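Local coordinates for protein thioesterase (Streptomyces coelicolor, PDB 3QMW) that probably hydrolyses thioesters as an alpha/beta-hydrolase-fold enzyme of the pathway that makes prodiginines, at residues F36-S44 with R177-L185. Sequence-based numbering, arbitrary orientation. Where two conformers were deposited one is given.
Sequences FPYAGGTVS and RLPVLRADL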
# COMPACT_ATOMS: atom_id res chain seq x y z
N PHE D 36 -10.65 -14.72 0.15
CA PHE D 36 -10.71 -16.16 0.39
C PHE D 36 -9.41 -16.69 0.97
O PHE D 36 -8.34 -16.43 0.42
CB PHE D 36 -11.02 -16.89 -0.90
CG PHE D 36 -12.39 -16.60 -1.42
CD1 PHE D 36 -12.57 -15.88 -2.59
CD2 PHE D 36 -13.51 -17.03 -0.70
CE1 PHE D 36 -13.84 -15.60 -3.05
CE2 PHE D 36 -14.80 -16.76 -1.17
CZ PHE D 36 -14.97 -16.04 -2.34
N PRO D 37 -9.50 -17.44 2.10
CA PRO D 37 -8.29 -17.91 2.75
C PRO D 37 -7.67 -19.12 2.10
O PRO D 37 -8.20 -19.66 1.13
CB PRO D 37 -8.77 -18.28 4.17
CG PRO D 37 -10.13 -17.69 4.30
CD PRO D 37 -10.69 -17.72 2.92
N TYR D 38 -6.54 -19.53 2.64
CA TYR D 38 -5.84 -20.69 2.12
C TYR D 38 -6.45 -21.93 2.75
O TYR D 38 -7.30 -21.83 3.65
CB TYR D 38 -4.33 -20.61 2.40
CG TYR D 38 -3.95 -20.12 3.78
CD1 TYR D 38 -3.53 -18.81 3.99
CD2 TYR D 38 -4.02 -20.97 4.88
CE1 TYR D 38 -3.18 -18.36 5.27
CE2 TYR D 38 -3.69 -20.52 6.15
CZ TYR D 38 -3.27 -19.21 6.34
OH TYR D 38 -2.94 -18.76 7.60
N ALA D 39 -6.01 -23.08 2.25
CA ALA D 39 -6.41 -24.37 2.78
C ALA D 39 -6.11 -24.43 4.25
O ALA D 39 -4.96 -24.29 4.65
CB ALA D 39 -5.65 -25.49 2.08
N GLY D 40 -7.16 -24.65 5.04
CA GLY D 40 -7.04 -24.82 6.50
C GLY D 40 -7.11 -23.48 7.22
O GLY D 40 -6.93 -23.42 8.45
N GLY D 41 -7.39 -22.43 6.45
CA GLY D 41 -7.30 -21.07 6.94
C GLY D 41 -8.64 -20.56 7.40
O GLY D 41 -9.66 -21.21 7.22
N THR D 42 -8.62 -19.39 7.99
CA THR D 42 -9.81 -18.76 8.53
C THR D 42 -9.75 -17.29 8.13
O THR D 42 -8.85 -16.88 7.40
CB THR D 42 -9.86 -18.93 10.05
OG1 THR D 42 -8.86 -18.11 10.68
CG2 THR D 42 -9.61 -20.39 10.42
N VAL D 43 -10.71 -16.50 8.59
CA VAL D 43 -10.76 -15.07 8.30
C VAL D 43 -9.65 -14.25 8.99
O VAL D 43 -9.41 -13.11 8.64
CB VAL D 43 -12.12 -14.48 8.69
CG1 VAL D 43 -13.19 -14.97 7.74
CG2 VAL D 43 -12.46 -14.81 10.13
N SER D 44 -9.00 -14.81 10.00
CA SER D 44 -7.91 -14.12 10.69
C SER D 44 -6.69 -13.85 9.77
O SER D 44 -5.94 -12.90 10.00
CB SER D 44 -7.49 -14.91 11.94
OG SER D 44 -7.07 -16.22 11.58
N ARG D 177 -7.59 -27.98 13.56
CA ARG D 177 -8.13 -27.64 12.24
C ARG D 177 -7.71 -28.62 11.14
O ARG D 177 -7.89 -28.32 9.96
CB ARG D 177 -7.75 -26.19 11.88
CG ARG D 177 -8.26 -25.17 12.89
CD ARG D 177 -8.65 -23.84 12.26
NE ARG D 177 -9.42 -23.00 13.18
CZ ARG D 177 -10.60 -23.33 13.68
NH1 ARG D 177 -11.15 -24.49 13.37
NH2 ARG D 177 -11.23 -22.51 14.51
N LEU D 178 -7.17 -29.78 11.52
CA LEU D 178 -6.78 -30.83 10.54
C LEU D 178 -7.92 -31.38 9.66
O LEU D 178 -7.73 -31.54 8.45
CB LEU D 178 -6.08 -32.00 11.24
CG LEU D 178 -4.56 -31.95 11.16
CD1 LEU D 178 -3.96 -32.95 12.12
CD2 LEU D 178 -4.12 -32.23 9.74
N PRO D 179 -9.08 -31.71 10.25
CA PRO D 179 -10.23 -32.02 9.42
C PRO D 179 -10.48 -30.99 8.33
O PRO D 179 -10.65 -31.34 7.16
CB PRO D 179 -11.40 -32.02 10.42
CG PRO D 179 -10.78 -32.20 11.77
CD PRO D 179 -9.28 -32.19 11.62
N VAL D 180 -10.47 -29.72 8.72
CA VAL D 180 -10.88 -28.63 7.83
C VAL D 180 -9.82 -28.38 6.79
O VAL D 180 -10.13 -28.06 5.66
CB VAL D 180 -11.16 -27.37 8.62
CG1 VAL D 180 -11.96 -26.42 7.80
CG2 VAL D 180 -11.93 -27.72 9.89
N LEU D 181 -8.56 -28.56 7.18
CA LEU D 181 -7.45 -28.59 6.23
C LEU D 181 -7.70 -29.68 5.18
O LEU D 181 -7.79 -29.38 3.99
CB LEU D 181 -6.12 -28.84 6.95
CG LEU D 181 -4.86 -28.85 6.07
CD1 LEU D 181 -4.74 -27.57 5.25
CD2 LEU D 181 -3.60 -29.05 6.92
N ARG D 182 -7.83 -30.92 5.64
CA ARG D 182 -8.07 -32.07 4.74
C ARG D 182 -9.26 -31.83 3.82
O ARG D 182 -9.20 -32.15 2.64
CB ARG D 182 -8.33 -33.36 5.54
CG ARG D 182 -7.09 -33.99 6.18
CD ARG D 182 -7.47 -35.29 6.89
NE ARG D 182 -6.45 -35.74 7.83
CZ ARG D 182 -5.31 -36.35 7.50
NH1 ARG D 182 -5.00 -36.58 6.22
NH2 ARG D 182 -4.46 -36.73 8.44
N ALA D 183 -10.34 -31.27 4.35
CA ALA D 183 -11.51 -30.97 3.54
C ALA D 183 -11.24 -29.80 2.57
O ALA D 183 -11.75 -29.79 1.45
CB ALA D 183 -12.71 -30.67 4.42
N ASP D 184 -10.43 -28.83 2.99
CA ASP D 184 -9.99 -27.76 2.09
C ASP D 184 -9.08 -28.29 0.98
O ASP D 184 -9.27 -27.95 -0.19
CB ASP D 184 -9.24 -26.65 2.85
CG ASP D 184 -10.16 -25.70 3.62
OD1 ASP D 184 -11.40 -25.76 3.45
OD2 ASP D 184 -9.63 -24.88 4.40
N LEU D 185 -8.10 -29.11 1.33
CA LEU D 185 -7.14 -29.63 0.35
C LEU D 185 -7.77 -30.59 -0.66
O LEU D 185 -7.27 -30.76 -1.78
CB LEU D 185 -5.95 -30.32 1.02
CG LEU D 185 -4.69 -29.51 1.34
CD1 LEU D 185 -3.66 -30.44 1.95
CD2 LEU D 185 -4.11 -28.84 0.10
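The carboxylate of Asp-184 meets the Ala-39/Gly-40 peptide through one oxygen: OD2 takes the N-H of Gly-40 on its anti lone pair, N to OD2 2.6 Å and nearly straight at 163°. Thr-42 CG2 approaches the guanidinium of Arg-177 obliquely, 3.8 Å from NE, a tentative contact since the arginine was modelled in two conformers. OD2 also forms a salt bridge with Arg-67, whose NH2 in turn holds Gly-41 O. Replacing Asp-184 by an alanine removes the carboxylate, which is likely to leave the Gly-40 N-H without this acceptor and Arg-67 without this counter-charge. Gly-40 sits in a type II beta turn, Tyr-38 to Gly-41, closed by Gly-41 N to Tyr-38 O at 2.9 Å. This loop follows strand 31-36 of the alpha/beta-hydrolase sheet, where such enzymes commonly build part of the oxyanion hole; helix 178-189 belongs to the insertion between strands 129-132 and 203-208, the usual lid position. Leu-181, its CG turned opposite the backbone N (chi1 -178°), lays CD1 3.3 Å from Ala-39 O; the same methyl lies against Gly-40 CA, where a CB would collide with it. Ala-39 CB packs 3.9 Å from Asp-184 CB and 4.2 Å from Leu-185 CD2.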